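Local coordinates for proteolytically activated form of PPO4 Tyrosinase (Agaricus bisporus var. bisporus H97, PDB 4OUA), which catalyses the copper-dependent o-hydroxylation of monophenols and the oxidation of the resulting o-diphenols to o-quinones, acting in the initial step of melanin synthesis, at residues K26-Y31 and E147-T152; L30-L35 and R162-R167; A37-D42 and L166-H171; I100-A105 and D125-Y130. All coordinates share one frame; numbering follows the deposited sequence.

Contact 1: residues K26-Y31 and E147-T152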
loop_
_atom_site.group_PDB
_atom_site.type_symbol
_atom_site.label_atom_id
_atom_site.label_comp_id
_atom_site.label_asym_id
_atom_site.label_seq_id
_atom_site.Cartn_x
_atom_site.Cartn_y
_atom_site.Cartn_z
ATOM N N LYS A 26 -9.847 16.224 -10.576
ATOM C CA LYS A 26 -10.177 16.374 -9.163
ATOM C C LYS A 26 -9.364 15.432 -8.280
ATOM O O LYS A 26 -8.697 15.872 -7.342
ATOM C CB LYS A 26 -11.672 16.135 -8.932
ATOM C CG LYS A 26 -12.505 17.405 -8.841
ATOM C CD LYS A 26 -12.518 18.162 -10.158
ATOM C CE LYS A 26 -13.255 19.486 -10.020
ATOM N NZ LYS A 26 -14.640 19.303 -9.503
ATOM N N PHE A 27 -9.427 14.139 -8.582
ATOM C CA PHE A 27 -8.740 13.121 -7.793
ATOM C C PHE A 27 -7.229 13.336 -7.752
ATOM O O PHE A 27 -6.606 13.221 -6.695
ATOM C CB PHE A 27 -9.043 11.723 -8.341
ATOM C CG PHE A 27 -10.387 11.189 -7.939
ATOM C CD1 PHE A 27 -10.990 11.604 -6.762
ATOM C CD2 PHE A 27 -11.047 10.267 -8.734
ATOM C CE1 PHE A 27 -12.228 11.110 -6.387
ATOM C CE2 PHE A 27 -12.283 9.771 -8.367
ATOM C CZ PHE A 27 -12.875 10.193 -7.191
ATOM N N PHE A 28 -6.644 13.642 -8.904
ATOM C CA PHE A 28 -5.199 13.811 -8.998
ATOM C C PHE A 28 -4.737 15.054 -8.248
ATOM O O PHE A 28 -3.737 15.018 -7.533
ATOM C CB PHE A 28 -4.761 13.882 -10.462
ATOM C CG PHE A 28 -3.270 13.890 -10.648
ATOM C CD1 PHE A 28 -2.518 12.766 -10.350
ATOM C CD2 PHE A 28 -2.623 15.016 -11.127
ATOM C CE1 PHE A 28 -1.145 12.768 -10.520
ATOM C CE2 PHE A 28 -1.252 15.025 -11.300
ATOM C CZ PHE A 28 -0.511 13.898 -10.996
ATOM N N THR A 29 -5.472 16.152 -8.412
ATOM C CA THR A 29 -5.167 17.394 -7.712
ATOM C C THR A 29 -5.255 17.218 -6.201
ATOM O O THR A 29 -4.384 17.676 -5.461
ATOM C CB THR A 29 -6.120 18.529 -8.129
ATOM O OG1 THR A 29 -5.848 18.915 -9.482
ATOM C CG2 THR A 29 -5.938 19.733 -7.219
ATOM N N LEU A 30 -6.313 16.553 -5.748
ATOM C CA LEU A 30 -6.524 16.337 -4.321
ATOM C C LEU A 30 -5.449 15.432 -3.738
ATOM O O LEU A 30 -5.037 15.601 -2.591
ATOM C CB LEU A 30 -7.909 15.740 -4.063
ATOM C CG LEU A 30 -9.098 16.694 -4.198
ATOM C CD1 LEU A 30 -10.404 15.976 -3.887
ATOM C CD2 LEU A 30 -8.917 17.903 -3.292
ATOM N N TYR A 31 -4.993 14.475 -4.538
ATOM C CA TYR A 31 -3.981 13.524 -4.095
ATOM C C TYR A 31 -2.617 14.199 -3.960
ATOM O O TYR A 31 -1.897 13.972 -2.989
ATOM C CB TYR A 31 -3.900 12.340 -5.062
ATOM C CG TYR A 31 -3.090 11.178 -4.536
ATOM C CD1 TYR A 31 -3.639 10.278 -3.632
ATOM C CD2 TYR A 31 -1.776 10.980 -4.942
ATOM C CE1 TYR A 31 -2.905 9.213 -3.146
ATOM C CE2 TYR A 31 -1.032 9.918 -4.461
ATOM C CZ TYR A 31 -1.603 9.037 -3.563
ATOM O OH TYR A 31 -0.869 7.978 -3.079
ATOM N N GLU A 147 9.048 15.306 -12.534
ATOM C CA GLU A 147 9.429 16.110 -11.375
ATOM C C GLU A 147 8.336 17.112 -11.020
ATOM O O GLU A 147 8.081 17.376 -9.846
ATOM C CB GLU A 147 10.745 16.843 -11.639
ATOM C CG GLU A 147 11.971 15.950 -11.630
ATOM C CD GLU A 147 12.338 15.481 -10.236
ATOM O OE1 GLU A 147 11.826 16.065 -9.256
ATOM O OE2 GLU A 147 13.141 14.531 -10.121
ATOM N N GLN A 148 7.703 17.672 -12.045
ATOM C CA GLN A 148 6.584 18.587 -11.858
ATOM C C GLN A 148 5.328 17.976 -12.469
ATOM O O GLN A 148 5.400 17.291 -13.491
ATOM C CB GLN A 148 6.883 19.948 -12.492
ATOM C CG GLN A 148 8.198 20.580 -12.045
ATOM C CD GLN A 148 8.088 21.301 -10.713
ATOM O OE1 GLN A 148 7.028 21.819 -10.360
ATOM N NE2 GLN A 148 9.189 21.342 -9.970
ATOM N N VAL A 149 4.180 18.216 -11.844
ATOM C CA VAL A 149 2.922 17.659 -12.330
ATOM C C VAL A 149 1.829 18.719 -12.427
ATOM O O VAL A 149 1.778 19.647 -11.624
ATOM C CB VAL A 149 2.424 16.513 -11.425
ATOM C CG1 VAL A 149 3.357 15.311 -11.519
ATOM C CG2 VAL A 149 2.289 16.988 -9.985
ATOM N N LYS A 150 0.955 18.564 -13.417
ATOM C CA LYS A 150 -0.140 19.503 -13.635
ATOM C C LYS A 150 -1.342 19.202 -12.744
ATOM O O LYS A 150 -1.883 18.095 -12.761
ATOM C CB LYS A 150 -0.579 19.484 -15.101
ATOM C CG LYS A 150 0.482 19.926 -16.093
ATOM C CD LYS A 150 -0.057 19.856 -17.514
ATOM C CE LYS A 150 0.987 20.272 -18.537
ATOM N NZ LYS A 150 0.467 20.145 -19.927
ATOM N N ILE A 151 -1.760 20.197 -11.969
ATOM C CA ILE A 151 -2.976 20.083 -11.177
ATOM C C ILE A 151 -3.833 21.329 -11.361
ATOM O O ILE A 151 -3.435 22.271 -12.047
ATOM C CB ILE A 151 -2.673 19.885 -9.680
ATOM C CG1 ILE A 151 -1.935 21.097 -9.116
ATOM C CG2 ILE A 151 -1.866 18.617 -9.462
ATOM C CD1 ILE A 151 -1.642 20.995 -7.636
ATOM N N THR A 152 -5.016 21.323 -10.758
ATOM C CA THR A 152 -5.893 22.483 -10.804
ATOM C C THR A 152 -5.698 23.327 -9.551
ATOM O O THR A 152 -5.751 22.815 -8.431
ATOM C CB THR A 152 -7.372 22.075 -10.929
ATOM O OG1 THR A 152 -7.588 21.447 -12.200
ATOM C CG2 THR A 152 -8.273 23.293 -10.815
#

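Contact 2: residues L30-L35 and R162-R167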
loop_
_atom_site.group_PDB
_atom_site.type_symbol
_atom_site.label_atom_id
_atom_site.label_comp_id
_atom_site.label_asym_id
_atom_site.label_seq_id
_atom_site.Cartn_x
_atom_site.Cartn_y
_atom_site.Cartn_z
ATOM N N LEU A 30 -6.313 16.553 -5.748
ATOM C CA LEU A 30 -6.524 16.337 -4.321
ATOM C C LEU A 30 -5.449 15.432 -3.738
ATOM O O LEU A 30 -5.037 15.601 -2.591
ATOM C CB LEU A 30 -7.909 15.740 -4.063
ATOM C CG LEU A 30 -9.098 16.694 -4.198
ATOM C CD1 LEU A 30 -10.404 15.976 -3.887
ATOM C CD2 LEU A 30 -8.917 17.903 -3.292
ATOM N N TYR A 31 -4.993 14.475 -4.538
ATOM C CA TYR A 31 -3.981 13.524 -4.095
ATOM C C TYR A 31 -2.617 14.199 -3.960
ATOM O O TYR A 31 -1.897 13.972 -2.989
ATOM C CB TYR A 31 -3.900 12.340 -5.062
ATOM C CG TYR A 31 -3.090 11.178 -4.536
ATOM C CD1 TYR A 31 -3.639 10.278 -3.632
ATOM C CD2 TYR A 31 -1.776 10.980 -4.942
ATOM C CE1 TYR A 31 -2.905 9.213 -3.146
ATOM C CE2 TYR A 31 -1.032 9.918 -4.461
ATOM C CZ TYR A 31 -1.603 9.037 -3.563
ATOM O OH TYR A 31 -0.869 7.978 -3.079
ATOM N N ILE A 32 -2.270 15.033 -4.937
ATOM C CA ILE A 32 -1.002 15.754 -4.919
ATOM C C ILE A 32 -0.955 16.772 -3.784
ATOM O O ILE A 32 0.090 16.981 -3.166
ATOM C CB ILE A 32 -0.748 16.480 -6.253
ATOM C CG1 ILE A 32 -0.743 15.485 -7.415
ATOM C CG2 ILE A 32 0.562 17.251 -6.198
ATOM C CD1 ILE A 32 0.341 14.435 -7.320
ATOM N N ARG A 33 -2.091 17.404 -3.514
ATOM C CA ARG A 33 -2.181 18.375 -2.431
ATOM C C ARG A 33 -2.135 17.693 -1.067
ATOM O O ARG A 33 -1.378 18.099 -0.186
ATOM C CB ARG A 33 -3.460 19.205 -2.555
ATOM C CG ARG A 33 -3.483 20.150 -3.745
ATOM C CD ARG A 33 -2.336 21.148 -3.684
ATOM N NE ARG A 33 -2.564 22.298 -4.555
ATOM C CZ ARG A 33 -1.687 23.280 -4.746
ATOM N NH1 ARG A 33 -0.512 23.254 -4.130
ATOM N NH2 ARG A 33 -1.982 24.287 -5.556
ATOM N N ALA A 34 -2.951 16.655 -0.899
ATOM C CA ALA A 34 -3.069 15.970 0.384
ATOM C C ALA A 34 -1.795 15.214 0.732
ATOM O O ALA A 34 -1.398 15.152 1.896
ATOM C CB ALA A 34 -4.258 15.025 0.372
ATOM N N LEU A 35 -1.155 14.638 -0.280
ATOM C CA LEU A 35 0.080 13.891 -0.072
ATOM C C LEU A 35 1.215 14.824 0.346
ATOM O O LEU A 35 2.018 14.491 1.219
ATOM C CB LEU A 35 0.459 13.120 -1.337
ATOM C CG LEU A 35 1.702 12.239 -1.244
ATOM C CD1 LEU A 35 1.579 11.258 -0.092
ATOM C CD2 LEU A 35 1.920 11.505 -2.553
ATOM N N ARG A 162 5.599 20.690 -7.629
ATOM C CA ARG A 162 6.537 19.578 -7.522
ATOM C C ARG A 162 5.815 18.292 -7.131
ATOM O O ARG A 162 4.847 18.314 -6.370
ATOM C CB ARG A 162 7.650 19.899 -6.522
ATOM C CG ARG A 162 7.194 20.109 -5.086
ATOM C CD ARG A 162 8.366 20.572 -4.226
ATOM N NE ARG A 162 8.050 20.605 -2.801
ATOM C CZ ARG A 162 7.298 21.537 -2.225
ATOM N NH1 ARG A 162 6.771 22.510 -2.956
ATOM N NH2 ARG A 162 7.064 21.493 -0.920
ATOM N N ASN A 163 6.293 17.176 -7.671
ATOM C CA ASN A 163 5.646 15.884 -7.488
ATOM C C ASN A 163 6.035 15.219 -6.172
ATOM O O ASN A 163 7.187 14.828 -5.986
ATOM C CB ASN A 163 5.989 14.960 -8.657
ATOM C CG ASN A 163 5.071 13.758 -8.739
ATOM O OD1 ASN A 163 4.327 13.462 -7.802
ATOM N ND2 ASN A 163 5.120 13.054 -9.864
ATOM N N PRO A 164 5.066 15.083 -5.253
ATOM C CA PRO A 164 5.297 14.441 -3.957
ATOM C C PRO A 164 5.273 12.917 -4.051
ATOM O O PRO A 164 5.582 12.234 -3.076
ATOM C CB PRO A 164 4.133 14.952 -3.107
ATOM C CG PRO A 164 3.035 15.157 -4.091
ATOM C CD PRO A 164 3.694 15.607 -5.373
ATOM N N ILE A 165 4.913 12.399 -5.220
ATOM C CA ILE A 165 4.804 10.958 -5.423
ATOM C C ILE A 165 6.167 10.309 -5.656
ATOM O O ILE A 165 6.365 9.135 -5.342
ATOM C CB ILE A 165 3.876 10.631 -6.612
ATOM C CG1 ILE A 165 2.478 11.198 -6.363
ATOM C CG2 ILE A 165 3.805 9.133 -6.844
ATOM C CD1 ILE A 165 1.484 10.876 -7.457
ATOM N N LEU A 166 7.106 11.076 -6.203
ATOM C CA LEU A 166 8.433 10.552 -6.509
ATOM C C LEU A 166 9.204 10.134 -5.259
ATOM O O LEU A 166 9.789 9.054 -5.213
ATOM C CB LEU A 166 9.248 11.583 -7.293
ATOM C CG LEU A 166 8.783 11.893 -8.717
ATOM C CD1 LEU A 166 9.801 12.763 -9.431
ATOM C CD2 LEU A 166 8.531 10.614 -9.496
ATOM N N ARG A 167 9.201 10.989 -4.243
ATOM C CA ARG A 167 10.022 10.753 -3.063
ATOM C C ARG A 167 9.506 11.507 -1.843
ATOM O O ARG A 167 8.825 12.523 -1.975
ATOM C CB ARG A 167 11.467 11.164 -3.346
ATOM C CG ARG A 167 11.621 12.653 -3.633
ATOM C CD ARG A 167 13.011 12.998 -4.131
ATOM N NE ARG A 167 13.313 12.361 -5.409
ATOM C CZ ARG A 167 13.017 12.880 -6.596
ATOM N NH1 ARG A 167 12.397 14.050 -6.676
ATOM N NH2 ARG A 167 13.336 12.227 -7.706
#

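Contact 3: residues A37-D42 and L166-H171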
loop_
_atom_site.group_PDB
_atom_site.type_symbol
_atom_site.label_atom_id
_atom_site.label_comp_id
_atom_site.label_asym_id
_atom_site.label_seq_id
_atom_site.Cartn_x
_atom_site.Cartn_y
_atom_site.Cartn_z
ATOM N N ALA A 37 0.659 17.592 1.821
ATOM C CA ALA A 37 0.213 18.113 3.107
ATOM C C ALA A 37 0.663 17.231 4.268
ATOM O O ALA A 37 1.124 17.731 5.295
ATOM C CB ALA A 37 -1.301 18.260 3.114
ATOM N N ILE A 38 0.529 15.919 4.105
ATOM C CA ILE A 38 0.889 14.982 5.163
ATOM C C ILE A 38 2.396 14.737 5.204
ATOM O O ILE A 38 2.936 14.311 6.225
ATOM C CB ILE A 38 0.155 13.635 5.001
ATOM C CG1 ILE A 38 0.557 12.954 3.693
ATOM C CG2 ILE A 38 -1.350 13.841 5.056
ATOM C CD1 ILE A 38 -0.095 11.605 3.487
ATOM N N GLN A 39 3.073 15.007 4.091
ATOM C CA GLN A 39 4.526 14.903 4.048
ATOM C C GLN A 39 5.168 16.098 4.745
ATOM O O GLN A 39 6.277 16.003 5.270
ATOM C CB GLN A 39 5.028 14.810 2.605
ATOM C CG GLN A 39 4.743 13.485 1.921
ATOM C CD GLN A 39 5.364 13.403 0.537
ATOM O OE1 GLN A 39 5.932 14.377 0.040
ATOM N NE2 GLN A 39 5.261 12.235 -0.091
ATOM N N ASP A 40 4.458 17.222 4.750
ATOM C CA ASP A 40 4.975 18.448 5.344
ATOM C C ASP A 40 4.581 18.581 6.812
ATOM O O ASP A 40 5.023 19.503 7.495
ATOM C CB ASP A 40 4.489 19.668 4.557
ATOM C CG ASP A 40 5.046 19.709 3.145
ATOM O OD1 ASP A 40 6.173 19.214 2.931
ATOM O OD2 ASP A 40 4.357 20.237 2.246
ATOM N N LYS A 41 3.753 17.660 7.295
ATOM C CA LYS A 41 3.367 17.648 8.702
ATOM C C LYS A 41 4.552 17.288 9.593
ATOM O O LYS A 41 5.507 16.654 9.146
ATOM C CB LYS A 41 2.221 16.663 8.947
ATOM C CG LYS A 41 0.862 17.133 8.455
ATOM C CD LYS A 41 -0.215 16.112 8.791
ATOM C CE LYS A 41 -1.583 16.554 8.295
ATOM N NZ LYS A 41 -2.611 15.493 8.491
ATOM N N ASP A 42 4.484 17.705 10.853
ATOM C CA ASP A 42 5.514 17.378 11.832
ATOM C C ASP A 42 5.611 15.866 12.010
ATOM O O ASP A 42 4.596 15.184 12.150
ATOM C CB ASP A 42 5.211 18.062 13.167
ATOM C CG ASP A 42 6.173 17.657 14.263
ATOM O OD1 ASP A 42 7.359 17.413 13.962
ATOM O OD2 ASP A 42 5.740 17.586 15.433
ATOM N N LEU A 166 7.106 11.076 -6.203
ATOM C CA LEU A 166 8.433 10.552 -6.509
ATOM C C LEU A 166 9.204 10.134 -5.259
ATOM O O LEU A 166 9.789 9.054 -5.213
ATOM C CB LEU A 166 9.248 11.583 -7.293
ATOM C CG LEU A 166 8.783 11.893 -8.717
ATOM C CD1 LEU A 166 9.801 12.763 -9.431
ATOM C CD2 LEU A 166 8.531 10.614 -9.496
ATOM N N ARG A 167 9.201 10.989 -4.243
ATOM C CA ARG A 167 10.022 10.753 -3.063
ATOM C C ARG A 167 9.506 11.507 -1.843
ATOM O O ARG A 167 8.825 12.523 -1.975
ATOM C CB ARG A 167 11.467 11.164 -3.346
ATOM C CG ARG A 167 11.621 12.653 -3.633
ATOM C CD ARG A 167 13.011 12.998 -4.131
ATOM N NE ARG A 167 13.313 12.361 -5.409
ATOM C CZ ARG A 167 13.017 12.880 -6.596
ATOM N NH1 ARG A 167 12.397 14.050 -6.676
ATOM N NH2 ARG A 167 13.336 12.227 -7.706
ATOM N N TYR A 168 9.834 11.002 -0.658
ATOM C CA TYR A 168 9.562 11.726 0.579
ATOM C C TYR A 168 10.841 12.362 1.108
ATOM O O TYR A 168 11.906 11.741 1.092
ATOM C CB TYR A 168 8.962 10.804 1.640
ATOM C CG TYR A 168 8.904 11.433 3.014
ATOM C CD1 TYR A 168 8.027 12.476 3.284
ATOM C CD2 TYR A 168 9.727 10.989 4.039
ATOM C CE1 TYR A 168 7.972 13.060 4.537
ATOM C CE2 TYR A 168 9.679 11.566 5.295
ATOM C CZ TYR A 168 8.798 12.600 5.539
ATOM O OH TYR A 168 8.746 13.178 6.787
ATOM N N SER A 169 10.735 13.601 1.573
ATOM C CA SER A 169 11.877 14.296 2.148
ATOM C C SER A 169 11.813 14.252 3.669
ATOM O O SER A 169 10.897 14.808 4.272
ATOM C CB SER A 169 11.932 15.747 1.663
ATOM O OG SER A 169 12.037 15.815 0.251
ATOM N N PHE A 170 12.781 13.581 4.285
ATOM C CA PHE A 170 12.838 13.496 5.738
ATOM C C PHE A 170 13.144 14.860 6.351
ATOM O O PHE A 170 13.971 15.613 5.836
ATOM C CB PHE A 170 13.886 12.473 6.182
ATOM C CG PHE A 170 13.523 11.051 5.858
ATOM C CD1 PHE A 170 13.897 10.481 4.652
ATOM C CD2 PHE A 170 12.811 10.281 6.763
ATOM C CE1 PHE A 170 13.565 9.173 4.354
ATOM C CE2 PHE A 170 12.475 8.972 6.471
ATOM C CZ PHE A 170 12.852 8.417 5.265
ATOM N N HIS A 171 12.466 15.171 7.451
ATOM C CA HIS A 171 12.677 16.428 8.157
ATOM C C HIS A 171 12.379 16.273 9.645
ATOM O O HIS A 171 11.266 16.544 10.097
ATOM C CB HIS A 171 11.815 17.539 7.550
ATOM C CG HIS A 171 10.380 17.155 7.353
ATOM N ND1 HIS A 171 9.445 17.224 8.362
ATOM C CD2 HIS A 171 9.723 16.695 6.262
ATOM C CE1 HIS A 171 8.273 16.826 7.902
ATOM N NE2 HIS A 171 8.415 16.498 6.630
HETATM O O HOH W 1 8.329 15.373 1.120
#

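Contact 4: residues I100-A105 and D125-Y130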
loop_
_atom_site.group_PDB
_atom_site.type_symbol
_atom_site.label_atom_id
_atom_site.label_comp_id
_atom_site.label_asym_id
_atom_site.label_seq_id
_atom_site.Cartn_x
_atom_site.Cartn_y
_atom_site.Cartn_z
ATOM N N ILE A 100 -6.395 8.688 6.694
ATOM C CA ILE A 100 -5.665 9.907 7.012
ATOM C C ILE A 100 -5.447 10.767 5.774
ATOM O O ILE A 100 -5.523 11.995 5.839
ATOM C CB ILE A 100 -4.301 9.594 7.650
ATOM C CG1 ILE A 100 -4.495 8.926 9.012
ATOM C CG2 ILE A 100 -3.473 10.860 7.788
ATOM C CD1 ILE A 100 -5.299 9.758 9.990
ATOM N N LEU A 101 -5.184 10.113 4.647
ATOM C CA LEU A 101 -4.917 10.820 3.400
ATOM C C LEU A 101 -6.155 11.553 2.894
ATOM O O LEU A 101 -6.049 12.626 2.300
ATOM C CB LEU A 101 -4.408 9.851 2.334
ATOM C CG LEU A 101 -3.885 10.502 1.053
ATOM C CD1 LEU A 101 -2.767 11.482 1.373
ATOM C CD2 LEU A 101 -3.404 9.441 0.082
ATOM N N GLN A 102 -7.329 10.972 3.128
ATOM C CA GLN A 102 -8.580 11.617 2.750
ATOM C C GLN A 102 -8.849 12.823 3.641
ATOM O O GLN A 102 -9.284 13.874 3.166
ATOM C CB GLN A 102 -9.754 10.641 2.836
ATOM C CG GLN A 102 -11.073 11.240 2.360
ATOM C CD GLN A 102 -12.285 10.458 2.828
ATOM O OE1 GLN A 102 -12.326 9.972 3.958
ATOM N NE2 GLN A 102 -13.282 10.337 1.960
ATOM N N GLU A 103 -8.590 12.658 4.935
ATOM C CA GLU A 103 -8.827 13.711 5.915
ATOM C C GLU A 103 -8.087 14.985 5.528
ATOM O O GLU A 103 -8.607 16.089 5.679
ATOM C CB GLU A 103 -8.399 13.250 7.310
ATOM C CG GLU A 103 -8.869 14.155 8.439
ATOM C CD GLU A 103 -8.586 13.569 9.811
ATOM O OE1 GLU A 103 -9.460 13.680 10.697
ATOM O OE2 GLU A 103 -7.490 12.999 10.006
ATOM N N ALA A 104 -6.872 14.822 5.018
ATOM C CA ALA A 104 -6.096 15.952 4.530
ATOM C C ALA A 104 -6.729 16.514 3.262
ATOM O O ALA A 104 -6.703 17.722 3.025
ATOM C CB ALA A 104 -4.655 15.537 4.271
ATOM N N ALA A 105 -7.305 15.627 2.454
ATOM C CA ALA A 105 -7.914 16.017 1.189
ATOM C C ALA A 105 -9.200 16.807 1.407
ATOM O O ALA A 105 -9.620 17.575 0.544
ATOM C CB ALA A 105 -8.187 14.790 0.334
ATOM N N ASP A 125 -15.043 10.891 -2.337
ATOM C CA ASP A 125 -14.894 9.709 -3.180
ATOM C C ASP A 125 -13.437 9.277 -3.292
ATOM O O ASP A 125 -13.142 8.209 -3.829
ATOM C CB ASP A 125 -15.458 9.968 -4.579
ATOM C CG ASP A 125 -16.929 10.324 -4.561
ATOM O OD1 ASP A 125 -17.613 9.990 -3.570
ATOM O OD2 ASP A 125 -17.405 10.935 -5.543
ATOM N N LEU A 126 -12.532 10.109 -2.788
ATOM C CA LEU A 126 -11.103 9.851 -2.923
ATOM C C LEU A 126 -10.676 8.566 -2.217
ATOM O O LEU A 126 -10.967 8.363 -1.039
ATOM C CB LEU A 126 -10.291 11.029 -2.384
ATOM C CG LEU A 126 -8.775 10.879 -2.526
ATOM C CD1 LEU A 126 -8.397 10.662 -3.983
ATOM C CD2 LEU A 126 -8.056 12.089 -1.957
ATOM N N ARG A 127 -9.982 7.707 -2.956
ATOM C CA ARG A 127 -9.465 6.453 -2.421
ATOM C C ARG A 127 -8.054 6.213 -2.945
ATOM O O ARG A 127 -7.651 6.803 -3.946
ATOM C CB ARG A 127 -10.377 5.283 -2.799
ATOM C CG ARG A 127 -11.805 5.395 -2.292
ATOM C CD ARG A 127 -11.873 5.270 -0.781
ATOM N NE ARG A 127 -13.251 5.174 -0.307
ATOM C CZ ARG A 127 -14.040 6.222 -0.087
ATOM N NH1 ARG A 127 -13.588 7.449 -0.301
ATOM N NH2 ARG A 127 -15.281 6.044 0.345
ATOM N N GLN A 128 -7.307 5.343 -2.275
ATOM C CA GLN A 128 -5.937 5.053 -2.685
ATOM C C GLN A 128 -5.893 4.245 -3.981
ATOM O O GLN A 128 -6.315 3.089 -4.014
ATOM C CB GLN A 128 -5.194 4.304 -1.577
ATOM C CG GLN A 128 -3.772 3.900 -1.949
ATOM C CD GLN A 128 -2.897 5.087 -2.310
ATOM O OE1 GLN A 128 -2.221 5.085 -3.340
ATOM N NE2 GLN A 128 -2.900 6.106 -1.460
ATOM N N PRO A 129 -5.374 4.857 -5.057
ATOM C CA PRO A 129 -5.233 4.187 -6.355
ATOM C C PRO A 129 -4.251 3.023 -6.287
ATOM O O PRO A 129 -3.383 3.009 -5.414
ATOM C CB PRO A 129 -4.704 5.297 -7.267
ATOM C CG PRO A 129 -4.012 6.238 -6.344
ATOM C CD PRO A 129 -4.822 6.221 -5.079
ATOM N N TYR A 130 -4.387 2.059 -7.192
ATOM C CA TYR A 130 -3.515 0.891 -7.178
ATOM C C TYR A 130 -2.646 0.826 -8.426
ATOM O O TYR A 130 -3.039 1.282 -9.500
ATOM C CB TYR A 130 -4.333 -0.398 -7.039
ATOM C CG TYR A 130 -5.275 -0.676 -8.191
ATOM C CD1 TYR A 130 -4.824 -1.301 -9.346
ATOM C CD2 TYR A 130 -6.617 -0.327 -8.119
ATOM C CE1 TYR A 130 -5.680 -1.560 -10.397
ATOM C CE2 TYR A 130 -7.480 -0.584 -9.167
ATOM C CZ TYR A 130 -7.006 -1.200 -10.304
ATOM O OH TYR A 130 -7.860 -1.459 -11.350
#

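Contact 1: residues K26-Y31 and E147-T152
Thr29 carries the polar half of this contact, in which helix 25-39 lies against strand 148-152, the two axes 7.3 Å apart and 106° from each other in direction. Its OG1, anti to the carbonyl carbon (chi1 -69°), accepts a nearly straight hydrogen bond from the backbone N of Thr152 at 2.8 Å, with an N-H...O angle of 175°. The same hydroxyl is hydrogen-bonded one turn back to Glu25 O.

The apolar half belongs to Phe28 and the two inward-facing strand residues. Phe28 meets the strand with the rim of its ring: CZ comes within 4.0 Å of Val149 CB, and CE2 lies 3.5 Å from Lys150 O, a carbonyl in the plane of the ring. Ile151 crosses Phe28 at about a right angle, its CG2 4.0 Å from Phe28 CD2, and its CB also packs beside the Thr29 hydroxyl.

Strand 148-152 pairs with strand 158-162 in a two-stranded antiparallel hairpin, and this contact seats that hairpin on the helix, away from the copper centre. Chemically, the Thr29 hydroxyl can donate a hydrogen bond to Glu25 O while accepting one from the Thr152 amide, so a polar link is satisfied within otherwise apolar packing.

Contact 2: residues L30-L35 and R162-R167
The Tyr31 ring meets Ile165 at its edge: Ile165 CD1 sits close to the ring plane, 4.0 Å from Tyr31 CE2, while the ring's hydroxyl reaches away to the side chain of Gln128. The same methyl touches Ile32 CD1 at 3.7 Å, the two isoleucine side chains crossing at about a right angle. Ile32 holds CG2 anti to its backbone N and CG1 anti to the carbonyl carbon (chi1 -58°), which sends CG2 to the proline, 3.6 Å from Pro164 CD. Leu35, one turn further along helix 25-39, lays CD2 at 3.9 Å from Ile165 CG1 and its CG beside Pro164 CB.

On the loop side, the chain leaving strand 158-162 is shaped by an Asx turn: Asn163 OD1 accepts from Ile165 N at 2.9 Å, the donor standing 46° out of the carbonyl plane. Asn163 ND2 binds Glu142 O and Leu146 O. An alanine in place of Ile32 would remove CG2 from Pro164 and CD1 from Ile165, and would probably open a gap between the helix and these two residues. Pro164 O, near Leu35 CD2, is taken by Gln39 NE2.

Contact 3: residues A37-D42 and L166-H171
This is a mainly polar, partly buried contact, where His171 and Tyr168 of the loop after strand 158-162 meet Gln39 near the end of helix 25-39 and Lys41 in the loop that follows. His171 NE2 donates to Gln39 O at 2.6 Å with an N-H...O angle of 162°, and the acceptor lies in the imidazole plane. Lys41 O lies at the ring edge too, beside CE1.

The Gln39 side chain runs alongside Tyr168 in the opposite direction, its CG 3.7 Å from Tyr168 CD1, with the amide plane turned 73° from the ring. A water links Gln39 OE1, at 2.8 Å, to Ser169 N, at 3.0 Å, while the amide nitrogen, NE2, is held by Pro164 O. Gln43 OE1 accepts from His171 N and is hydrogen-bonded to Tyr168 OH.

The bond to Gln39 O is consistent with a proton on His171 NE2; the carboxylate of Asp40, not in contact with the ring and itself bonded to Gln36, would at most mildly favour a positively charged imidazole.

Contact 4: residues I100-A105 and D125-Y130
Ala105 and Leu126 make the apolar first shell, Ala105 CB lying 3.5 Å from Leu126 CD2. They join helix 86-109, a member of the helical bundle around the tyrosinase copper pair that supplies the copper ligand His90, to the loop following helix 116-125. Phe21 of helix 18-21 also packs on the Leu126 side chain. One turn earlier in helix 86-109, Leu101 CD2 rests against the amide end of Gln128.

Gln102 and Arg127 form the polar first shell, lying side by side and pointing the same way, with amide and guanidinium planes 76° apart. The two nitrogens that meet, Gln102 NE2 and Arg127 NH1, are both donors, 3.7 Å apart, and bond to separate carbonyls: Gln102 NE2 to Ala123 O, Arg127 NH1 to Glu124 O as well as Leu126 O. Beyond them, Thr9 N binds Gln102 OE1, and Asn348 O takes Arg127 NE. An alanine at Arg127 would probably leave the carbonyls of Glu124, Leu126 and Asn348 each without this donor. Arg127 NH1 reaches Leu126 O at 2.9 Å, from 57° above that carbonyl's plane.

How the contacts relate
Contacts 1, 2 and 3 follow one another along helix 25-39, their centres 7 Å and then 9 Å apart, and their partners come in the same order along residues 147-171: first the hairpin strand, then the loop that follows strand 158-162. Contacts 2 and 3 share residues 166-167 of that loop. Contact 4, whose segments both fall between residues 42 and 147 in the chain, is 12 to 16 Å from the others, centre to centre. There Leu101 and Ala104 of helix 86-109 pack against Tyr31 and Ile38. Helix 25-39 is thus sandwiched between the bundle helix and the 147-171 region, joining the outlying hairpin to the core near the copper ligand His282, about 8 Å from Gln128 between side chains.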